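Local atomic coordinates of rhusiopathiae surface protein B (Erysipelothrix rhusiopathiae, PDB entry 3V10), a protein that probably binds collagen as a cell-wall-anchored surface adhesin, its collagen-binding region being built from immunoglobulin-like domains. Residues D59-R64 and I149-P154. Residues are numbered along the deposited sequence; the frame is centred on the assembly and turned at random.
Sequences DEVSLR and ITISQP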
# COMPACT_ATOMS: atom_id res chain seq x y z
N ASP A 59 -15.76 -4.70 15.06
CA ASP A 59 -15.81 -3.40 15.74
C ASP A 59 -14.51 -2.62 15.83
O ASP A 59 -14.53 -1.42 16.09
CB ASP A 59 -16.41 -3.58 17.14
CG ASP A 59 -17.93 -3.59 17.12
OD1 ASP A 59 -18.51 -4.34 16.31
OD2 ASP A 59 -18.55 -2.86 17.93
N GLU A 60 -13.38 -3.29 15.60
CA GLU A 60 -12.08 -2.61 15.68
C GLU A 60 -11.28 -2.62 14.38
O GLU A 60 -10.45 -1.75 14.15
CB GLU A 60 -11.24 -3.24 16.79
CG GLU A 60 -11.92 -3.26 18.15
CD GLU A 60 -11.04 -3.83 19.25
OE1 GLU A 60 -10.30 -4.81 18.98
OE2 GLU A 60 -11.09 -3.30 20.38
N VAL A 61 -11.53 -3.62 13.53
CA VAL A 61 -10.80 -3.74 12.27
C VAL A 61 -11.74 -3.77 11.06
O VAL A 61 -12.66 -4.57 11.00
CB VAL A 61 -9.94 -5.03 12.26
CG1 VAL A 61 -9.14 -5.12 10.96
CG2 VAL A 61 -9.02 -5.04 13.45
N SER A 62 -11.49 -2.88 10.11
CA SER A 62 -12.30 -2.81 8.89
C SER A 62 -11.40 -2.75 7.67
O SER A 62 -10.41 -2.03 7.65
CB SER A 62 -13.21 -1.58 8.91
OG SER A 62 -14.25 -1.71 9.87
N LEU A 63 -11.73 -3.55 6.66
CA LEU A 63 -10.97 -3.54 5.42
C LEU A 63 -11.73 -2.64 4.46
O LEU A 63 -12.96 -2.65 4.45
CB LEU A 63 -10.87 -4.95 4.82
CG LEU A 63 -9.68 -5.78 5.32
CD1 LEU A 63 -9.84 -6.05 6.81
CD2 LEU A 63 -9.62 -7.09 4.54
N ARG A 64 -11.00 -1.86 3.67
CA ARG A 64 -11.63 -0.95 2.73
C ARG A 64 -10.76 -0.75 1.50
O ARG A 64 -9.57 -1.10 1.50
CB ARG A 64 -11.90 0.41 3.40
CG ARG A 64 -10.65 1.21 3.73
CD ARG A 64 -11.01 2.62 4.15
NE ARG A 64 -9.85 3.52 4.16
CZ ARG A 64 -8.81 3.38 4.99
NH1 ARG A 64 -7.80 4.24 4.93
NH2 ARG A 64 -8.79 2.40 5.87
N ILE A 149 -9.10 -14.82 7.43
CA ILE A 149 -8.16 -13.72 7.40
C ILE A 149 -7.86 -13.44 8.86
O ILE A 149 -8.77 -13.23 9.66
CB ILE A 149 -8.77 -12.45 6.74
CG1 ILE A 149 -8.88 -12.66 5.23
CG2 ILE A 149 -7.92 -11.23 7.08
CD1 ILE A 149 -9.43 -11.45 4.48
N THR A 150 -6.58 -13.49 9.21
CA THR A 150 -6.13 -13.24 10.57
C THR A 150 -5.27 -11.98 10.57
O THR A 150 -4.27 -11.91 9.86
CB THR A 150 -5.31 -14.42 11.12
OG1 THR A 150 -4.13 -14.60 10.33
CG2 THR A 150 -6.13 -15.70 11.07
N ILE A 151 -5.67 -11.00 11.37
CA ILE A 151 -4.96 -9.74 11.45
C ILE A 151 -4.44 -9.48 12.85
O ILE A 151 -5.18 -9.55 13.83
CB ILE A 151 -5.87 -8.55 11.05
CG1 ILE A 151 -6.28 -8.68 9.58
CG2 ILE A 151 -5.15 -7.23 11.29
CD1 ILE A 151 -7.31 -7.66 9.15
N SER A 152 -3.15 -9.18 12.95
CA SER A 152 -2.54 -8.91 14.23
C SER A 152 -2.85 -7.50 14.73
O SER A 152 -2.68 -6.52 14.00
CB SER A 152 -1.02 -9.07 14.15
OG SER A 152 -0.41 -8.58 15.32
N GLN A 153 -3.31 -7.42 15.97
CA GLN A 153 -3.61 -6.15 16.61
C GLN A 153 -2.59 -6.04 17.73
O GLN A 153 -2.84 -6.49 18.85
CB GLN A 153 -5.02 -6.16 17.18
CG GLN A 153 -6.11 -6.14 16.13
CD GLN A 153 -7.48 -6.25 16.75
OE1 GLN A 153 -7.91 -7.34 17.14
NE2 GLN A 153 -8.18 -5.13 16.85
N PRO A 154 -1.42 -5.44 17.44
CA PRO A 154 -0.36 -5.29 18.43
C PRO A 154 -0.76 -4.49 19.66
O PRO A 154 -1.48 -3.49 19.57
CB PRO A 154 0.75 -4.61 17.64
CG PRO A 154 -0.02 -3.76 16.67
CD PRO A 154 -1.09 -4.72 16.20
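Val61 and Ile151 meet tip to tip, CG1 of Val61 lying 3.6 Å from CD1 of Ile151, in a worked example of two strands from different sheets joined through their side chains. The same Ile151 CD1 reaches Leu63 CD1 at 3.8 Å, the two chains sliding past each other in opposite directions, while Ile149 CD1 approaches Leu63 CD2 more loosely.

This apolar row ends in a polar clasp. Gln153 NE2 donates to Glu60 OE1 over 3.0 Å (N-H...O 148°), arriving from above the carboxylate plane, with the amide turned 81° against it. With Val61 CG1 anti to the backbone N and directed at Ile151, CG2 packs 3.5 Å from Gln153 NE2. Outside the two segments, Lys131 NZ forms a salt bridge with the same Glu60 OE1, and Asn123 OD1 accepts from Gln153 NE2, so each polar atom is shared between two partners.

The axes of segments 61-64 and 150-153 approach to 10.0 Å, with 125° between their chain directions, consistent with facing sheets of a DEv-IgG-type sandwich. Strand 61-65 pairs with 112-123, whose Tyr121 touches Leu63 and Ile151; strand 150-153 lies between 20-21 and 131-134, and Ala133 of the latter adjoins Val61 and Gln153.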